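PDB 5DZ8: BspA (BspA_V) from Streptococcus agalactiae serotype III, which is a cell wall-anchored adhesin of the antigen I/II family, represented here by its variable domain, and probably helps the bacterium attach to host or microbial surfaces. Local coordinates for residues 33-38 / 74-79; 100-103 / 107-110. One frame throughout, in Å; residues are numbered along the deposited sequence.

In the fold
From the N terminus the chain builds a six-stranded antiparallel sheet in simple up-and-down order from strand 4-12 through strand 69-85, with strand 119-135 joining last. Contact 1 closes a span of 35 residues within this sheet: segments 33-38 and 74-79 belong to strands two places apart, and strand 47-63 runs between them. Contact 2 opens only after contact 1 has closed, so the two lie in series and neither nest nor cross. It ties the short hairpin of strands 94-101 and 107-113, part of the three-stranded sheet that strand 144-167 completes. The two centres are about 14 Å apart, and the contacts do not touch.

Contact 1: residues 33-38 / 74-79; sequences GSFEFN and DSVTLY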
ATOM      1  N   GLY A  33      -9.403  -7.440 -31.519  1.00 25.54           N
ATOM      2  CA  GLY A  33      -9.569  -7.123 -30.102  1.00 24.08           C
ATOM      3  C   GLY A  33      -8.320  -7.418 -29.312  1.00 23.22           C
ATOM      4  O   GLY A  33      -8.237  -7.055 -28.144  1.00 24.05           O
ATOM      5  N   SER A  34      -7.347  -8.077 -29.931  1.00 22.55           N
ATOM      6  CA  SER A  34      -6.109  -8.425 -29.271  1.00 26.03           C
ATOM      7  C   SER A  34      -5.404  -7.189 -28.808  1.00 26.66           C
ATOM      8  O   SER A  34      -5.369  -6.153 -29.535  1.00 27.50           O
ATOM      9  CB  SER A  34      -5.182  -9.184 -30.226  1.00 27.96           C
ATOM     10  OG  SER A  34      -5.731 -10.432 -30.473  1.00 31.44           O
ATOM     11  N   PHE A  35      -4.835  -7.268 -27.613  1.00 24.83           N
ATOM     12  CA  PHE A  35      -4.092  -6.143 -27.122  1.00 26.33           C
ATOM     13  C   PHE A  35      -2.960  -6.514 -26.227  1.00 27.58           C
ATOM     14  O   PHE A  35      -2.936  -7.574 -25.626  1.00 28.46           O
ATOM     15  CB  PHE A  35      -5.015  -5.139 -26.403  1.00 26.66           C
ATOM     16  CG  PHE A  35      -5.555  -5.628 -25.072  1.00 26.61           C
ATOM     17  CD1 PHE A  35      -4.795  -5.544 -23.929  1.00 28.12           C
ATOM     18  CD2 PHE A  35      -6.845  -6.215 -24.977  1.00 25.17           C
ATOM     19  CE1 PHE A  35      -5.306  -5.995 -22.701  1.00 29.73           C
ATOM     20  CE2 PHE A  35      -7.355  -6.650 -23.757  1.00 23.37           C
ATOM     21  CZ  PHE A  35      -6.592  -6.553 -22.615  1.00 25.53           C
ATOM     22  N   GLU A  36      -2.103  -5.535 -26.047  1.00 27.79           N
ATOM     23  CA  GLU A  36      -0.956  -5.635 -25.218  1.00 32.46           C
ATOM     24  C   GLU A  36      -0.544  -4.234 -24.730  1.00 34.11           C
ATOM     25  O   GLU A  36      -0.178  -3.353 -25.528  1.00 32.82           O
ATOM     26  CB  GLU A  36       0.145  -6.258 -26.054  1.00 34.32           C
ATOM     27  CG  GLU A  36       1.505  -6.184 -25.436  1.00 40.68           C
ATOM     28  CD  GLU A  36       2.587  -6.705 -26.349  1.00 46.75           C
ATOM     29  OE1 GLU A  36       2.308  -7.663 -27.122  1.00 52.35           O
ATOM     30  OE2 GLU A  36       3.718  -6.138 -26.278  1.00 54.62           O
ATOM     31  N   PHE A  37      -0.628  -4.064 -23.417  1.00 36.48           N
ATOM     32  CA  PHE A  37      -0.021  -2.935 -22.696  1.00 37.99           C
ATOM     33  C   PHE A  37       1.407  -3.210 -22.253  1.00 35.26           C
ATOM     34  O   PHE A  37       1.664  -4.221 -21.666  1.00 36.25           O
ATOM     35  CB  PHE A  37      -0.825  -2.645 -21.426  1.00 38.02           C
ATOM     36  CG  PHE A  37      -2.163  -2.045 -21.701  1.00 36.37           C
ATOM     37  CD1 PHE A  37      -2.266  -0.712 -22.066  1.00 34.70           C
ATOM     38  CD2 PHE A  37      -3.305  -2.810 -21.647  1.00 35.49           C
ATOM     39  CE1 PHE A  37      -3.497  -0.162 -22.333  1.00 32.89           C
ATOM     40  CE2 PHE A  37      -4.555  -2.245 -21.872  1.00 36.51           C
ATOM     41  CZ  PHE A  37      -4.648  -0.921 -22.199  1.00 33.43           C
ATOM     42  N   ASN A  38       2.303  -2.268 -22.479  1.00 40.36           N
ATOM     43  CA  ASN A  38       3.697  -2.343 -21.982  1.00 40.60           C
ATOM     44  C   ASN A  38       3.931  -1.196 -21.031  1.00 38.03           C
ATOM     45  O   ASN A  38       3.562  -0.119 -21.335  1.00 50.05           O
ATOM     46  CB  ASN A  38       4.630  -2.263 -23.193  1.00 36.76           C
ATOM     47  CG  ASN A  38       4.666  -3.583 -23.955  1.00 38.88           C
ATOM     48  OD1 ASN A  38       5.236  -4.555 -23.474  1.00 41.73           O
ATOM     49  ND2 ASN A  38       4.012  -3.647 -25.107  1.00 37.51           N
ATOM     50  N   ASP A  74     -18.725  -7.983 -25.951  1.00 34.11           N
ATOM     51  CA  ASP A  74     -19.239  -9.127 -25.203  1.00 36.08           C
ATOM     52  C   ASP A  74     -18.510  -9.318 -23.898  1.00 33.85           C
ATOM     53  O   ASP A  74     -19.150  -9.330 -22.838  1.00 36.00           O
ATOM     54  CB  ASP A  74     -19.200 -10.384 -26.055  1.00 38.07           C
ATOM     55  CG  ASP A  74     -20.083 -10.257 -27.296  1.00 48.55           C
ATOM     56  OD1 ASP A  74     -21.275  -9.866 -27.140  1.00 47.45           O
ATOM     57  OD2 ASP A  74     -19.569 -10.472 -28.434  1.00 61.94           O
ATOM     58  N   SER A  75     -17.182  -9.371 -23.965  1.00 30.30           N
ATOM     59  CA  SER A  75     -16.373  -9.558 -22.798  1.00 28.85           C
ATOM     60  C   SER A  75     -14.942  -9.143 -23.073  1.00 28.58           C
ATOM     61  O   SER A  75     -14.614  -8.802 -24.185  1.00 30.84           O
ATOM     62  CB  SER A  75     -16.427 -11.035 -22.448  1.00 28.98           C
ATOM     63  OG  SER A  75     -15.798 -11.771 -23.501  1.00 30.70           O
ATOM     64  N   VAL A  76     -14.086  -9.245 -22.062  1.00 29.65           N
ATOM     65  CA  VAL A  76     -12.683  -9.005 -22.231  1.00 30.05           C
ATOM     66  C   VAL A  76     -11.870 -10.052 -21.470  1.00 31.43           C
ATOM     67  O   VAL A  76     -12.177 -10.346 -20.323  1.00 30.08           O
ATOM     68  CB  VAL A  76     -12.280  -7.594 -21.796  1.00 29.13           C
ATOM     69  CG1 VAL A  76     -12.713  -7.283 -20.362  1.00 30.55           C
ATOM     70  CG2 VAL A  76     -10.779  -7.412 -21.961  1.00 27.50           C
ATOM     71  N   THR A  77     -10.856 -10.620 -22.138  1.00 27.14           N
ATOM     72  CA  THR A  77     -10.113 -11.671 -21.559  1.00 29.92           C
ATOM     73  C   THR A  77      -8.727 -11.180 -21.271  1.00 28.74           C
ATOM     74  O   THR A  77      -8.114 -10.592 -22.133  1.00 32.76           O
ATOM     75  CB  THR A  77     -10.062 -12.886 -22.504  1.00 33.43           C
ATOM     76  OG1 THR A  77     -11.389 -13.371 -22.669  1.00 33.40           O
ATOM     77  CG2 THR A  77      -9.229 -14.004 -21.877  1.00 33.61           C
ATOM     78  N   LEU A  78      -8.239 -11.412 -20.063  1.00 27.70           N
ATOM     79  CA  LEU A  78      -6.833 -11.224 -19.767  1.00 31.90           C
ATOM     80  C   LEU A  78      -6.067 -12.556 -19.854  1.00 32.62           C
ATOM     81  O   LEU A  78      -6.453 -13.525 -19.216  1.00 32.46           O
ATOM     82  CB  LEU A  78      -6.631 -10.612 -18.393  1.00 32.46           C
ATOM     83  CG  LEU A  78      -7.128  -9.177 -18.097  1.00 36.80           C
ATOM     84  CD1 LEU A  78      -6.695  -8.114 -19.114  1.00 36.63           C
ATOM     85  CD2 LEU A  78      -8.630  -9.151 -17.951  1.00 37.98           C
ATOM     86  N   TYR A  79      -4.961 -12.549 -20.592  1.00 30.19           N
ATOM     87  CA  TYR A  79      -4.130 -13.720 -20.785  1.00 30.32           C
ATOM     88  C   TYR A  79      -2.998 -13.734 -19.784  1.00 28.06           C
ATOM     89  O   TYR A  79      -2.996 -14.550 -18.869  1.00 30.24           O
ATOM     90  CB  TYR A  79      -3.565 -13.768 -22.205  1.00 29.27           C
ATOM     91  CG  TYR A  79      -4.582 -13.909 -23.340  1.00 33.55           C
ATOM     92  CD1 TYR A  79      -5.804 -14.539 -23.172  1.00 30.06           C
ATOM     93  CD2 TYR A  79      -4.256 -13.468 -24.626  1.00 37.94           C
ATOM     94  CE1 TYR A  79      -6.700 -14.648 -24.225  1.00 31.57           C
ATOM     95  CE2 TYR A  79      -5.130 -13.603 -25.689  1.00 41.23           C
ATOM     96  CZ  TYR A  79      -6.351 -14.178 -25.484  1.00 36.81           C
ATOM     97  OH  TYR A  79      -7.171 -14.283 -26.556  1.00 38.00           O
TER
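Within the six-stranded antiparallel sheet of the variable domain, Phe-35 of strand 34-42 reaches two aliphatic residues of strand 69-85, Val-76 and Leu-78, past the intervening strand 47-63. The segment axes approach only to 9.1 Å, and their N-to-C directions diverge by 52°. No hydrogen bond links the segments; each instead pairs with strand 47-63, through Phe-35 with Gly-55 and Asp-74 with Asn-58 among others. The contact is therefore made chiefly by side chains. Phe-35 carries its CG between the backbone N and the carbonyl carbon (chi1 70°), and the far end of its ring comes nearer to 74-79 than its base does. The ring offers its edge: Phe-35 CZ lies 3.8 Å from Leu-78 CD1, and Phe-35 CE2 lies 3.9 Å from Val-76 CG2, both methyls near the ring plane. Val-76 crosses the aromatic side chain at about a right angle, whereas Leu-78 meets it at a slant. All three residues are buried. Ile-8 and Thr-29 also touch Phe-35, while Leu-129 and Leu-123 of strand 119-135 touch Val-76 and Leu-78 respectively, which carries the apolar patch across the sheet. Thr-77 turns its hydroxyl to Thr-126 and Asn-58. Such contact between next-nearest strands, made by residues across a central strand, belongs to the apolar face of a twisted antiparallel beta-sheet.

Contact 2: residues 100-103 / 107-110; sequences VLTK and PIFE
Val-100 pairs antiparallel with both Ile-108 and Phe-109, its carbonyl accepting from two successive amides while its own N-H returns a bond to Phe-109. The straighter of the two bonds to Val-100 O comes from Ile-108 N, at 2.8 Å with an N-H...O angle of 178°; Phe-109 N is 3.3 Å from the same oxygen, at 146°. Val-100 N to Phe-109 O, 3.0 Å, completes the hydrogen-bonded pair. The extra residue shifts the register, so Leu-101 stands against Pro-107 as a non-hydrogen-bonded pair. There Leu-101 CG packs 3.8 Å from Pro-107 CA, alongside the proline rather than at the far end of its ring. With chi1 at 62°, Ile-108 brings CG1 to 3.6 Å from Val-100 O and CD1 to 4.0 Å from Val-100 CG1, while its CG2 branch meets Thr-102 CG2 at 4.1 Å. On the face of Val-100, the Phe-109 ring leads away from segment 100-103 toward Glu-121 and Leu-123, with Val-100 CG2 still close to Phe-109 CD2. Thr-102 OG1 accepts the backbone N-H of Arg-106, a bond within the connection between the two strands. Ile-108 and Phe-109 facing Val-100, both amides on its one carbonyl, form a classic beta bulge, here near the turn of an antiparallel beta hairpin.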
ATOM      1  N   VAL A 100      -5.248  -6.227 -11.112  1.00 31.89           N
ATOM      2  CA  VAL A 100      -6.297  -6.031 -12.084  1.00 34.37           C
ATOM      3  C   VAL A 100      -7.598  -6.250 -11.359  1.00 33.01           C
ATOM      4  O   VAL A 100      -7.741  -7.163 -10.543  1.00 31.97           O
ATOM      5  CB  VAL A 100      -6.179  -7.047 -13.257  1.00 33.05           C
ATOM      6  CG1 VAL A 100      -7.261  -6.849 -14.259  1.00 33.73           C
ATOM      7  CG2 VAL A 100      -4.815  -6.942 -13.895  1.00 33.94           C
ATOM      8  N   LEU A 101      -8.549  -5.382 -11.644  1.00 36.13           N
ATOM      9  CA  LEU A 101      -9.864  -5.485 -11.043  1.00 37.22           C
ATOM     10  C   LEU A 101     -10.910  -5.292 -12.092  1.00 36.54           C
ATOM     11  O   LEU A 101     -10.651  -4.705 -13.132  1.00 35.50           O
ATOM     12  CB  LEU A 101     -10.066  -4.425  -9.942  1.00 40.07           C
ATOM     13  CG  LEU A 101      -8.968  -4.177  -8.923  1.00 43.44           C
ATOM     14  CD1 LEU A 101      -7.949  -3.214  -9.484  1.00 50.40           C
ATOM     15  CD2 LEU A 101      -9.529  -3.565  -7.657  1.00 49.68           C
ATOM     16  N   THR A 102     -12.124  -5.708 -11.770  1.00 39.42           N
ATOM     17  CA  THR A 102     -13.249  -5.513 -12.656  1.00 43.38           C
ATOM     18  C   THR A 102     -13.617  -4.032 -12.684  1.00 42.10           C
ATOM     19  O   THR A 102     -13.158  -3.256 -11.850  1.00 35.86           O
ATOM     20  CB  THR A 102     -14.475  -6.272 -12.156  1.00 42.64           C
ATOM     21  OG1 THR A 102     -14.768  -5.803 -10.834  1.00 45.36           O
ATOM     22  CG2 THR A 102     -14.218  -7.766 -12.154  1.00 38.96           C
ATOM     23  N   LYS A 103     -14.424  -3.644 -13.654  1.00 40.74           N
ATOM     24  CA  LYS A 103     -15.072  -2.317 -13.579  1.00 50.98           C
ATOM     25  C   LYS A 103     -15.681  -1.957 -12.246  1.00 48.49           C
ATOM     26  O   LYS A 103     -15.763  -0.785 -11.921  1.00 47.93           O
ATOM     27  CB  LYS A 103     -16.283  -2.247 -14.437  1.00 48.26           C
ATOM     28  CG  LYS A 103     -16.063  -2.195 -15.884  1.00 49.89           C
ATOM     29  CD  LYS A 103     -17.441  -2.409 -16.495  1.00 56.33           C
ATOM     30  CE  LYS A 103     -17.866  -3.859 -16.373  1.00 54.76           C
ATOM     31  NZ  LYS A 103     -19.309  -4.016 -16.613  1.00 57.89           N
ATOM     32  N   PRO A 107     -11.175  -7.247  -7.204  1.00 48.92           N
ATOM     33  CA  PRO A 107      -9.884  -7.694  -7.688  1.00 48.08           C
ATOM     34  C   PRO A 107      -9.917  -9.094  -8.272  1.00 44.82           C
ATOM     35  O   PRO A 107     -10.629  -9.955  -7.802  1.00 47.85           O
ATOM     36  CB  PRO A 107      -8.965  -7.611  -6.451  1.00 53.51           C
ATOM     37  CG  PRO A 107      -9.863  -7.549  -5.266  1.00 51.99           C
ATOM     38  CD  PRO A 107     -11.284  -7.386  -5.739  1.00 54.56           C
ATOM     39  N   ILE A 108      -9.186  -9.295  -9.356  1.00 43.88           N
ATOM     40  CA  ILE A 108      -9.094 -10.622  -9.958  1.00 39.24           C
ATOM     41  C   ILE A 108      -7.644 -11.070 -10.136  1.00 38.65           C
ATOM     42  O   ILE A 108      -7.367 -12.208 -10.435  1.00 40.94           O
ATOM     43  CB  ILE A 108      -9.955 -10.721 -11.238  1.00 41.75           C
ATOM     44  CG1 ILE A 108      -9.481  -9.738 -12.322  1.00 44.10           C
ATOM     45  CG2 ILE A 108     -11.441 -10.458 -10.906  1.00 43.24           C
ATOM     46  CD1 ILE A 108      -8.908 -10.441 -13.522  1.00 45.05           C
ATOM     47  N   PHE A 109      -6.683 -10.208  -9.900  1.00 36.05           N
ATOM     48  CA  PHE A 109      -5.312 -10.673  -9.954  1.00 33.60           C
ATOM     49  C   PHE A 109      -4.542  -9.691  -9.106  1.00 31.84           C
ATOM     50  O   PHE A 109      -4.798  -8.474  -9.126  1.00 33.88           O
ATOM     51  CB  PHE A 109      -4.800 -10.701 -11.430  1.00 33.35           C
ATOM     52  CG  PHE A 109      -3.324 -10.932 -11.557  1.00 32.77           C
ATOM     53  CD1 PHE A 109      -2.783 -12.215 -11.351  1.00 31.91           C
ATOM     54  CD2 PHE A 109      -2.444  -9.858 -11.853  1.00 33.44           C
ATOM     55  CE1 PHE A 109      -1.411 -12.426 -11.472  1.00 32.56           C
ATOM     56  CE2 PHE A 109      -1.072 -10.069 -11.961  1.00 34.24           C
ATOM     57  CZ  PHE A 109      -0.543 -11.348 -11.759  1.00 34.83           C
ATOM     58  N   GLU A 110      -3.597 -10.226  -8.382  1.00 34.57           N
ATOM     59  CA  GLU A 110      -2.723  -9.444  -7.532  1.00 41.17           C
ATOM     60  C   GLU A 110      -1.360 -10.083  -7.487  1.00 39.72           C
ATOM     61  O   GLU A 110      -1.238 -11.261  -7.300  1.00 39.49           O
ATOM     62  CB  GLU A 110      -3.280  -9.354  -6.125  1.00 41.60           C
ATOM     63  CG  GLU A 110      -2.445  -8.417  -5.274  1.00 49.98           C
ATOM     64  CD  GLU A 110      -3.120  -8.013  -3.963  1.00 59.77           C
ATOM     65  OE1 GLU A 110      -4.362  -7.764  -3.889  1.00 61.05           O
ATOM     66  OE2 GLU A 110      -2.367  -7.945  -2.999  1.00 61.07           O
TER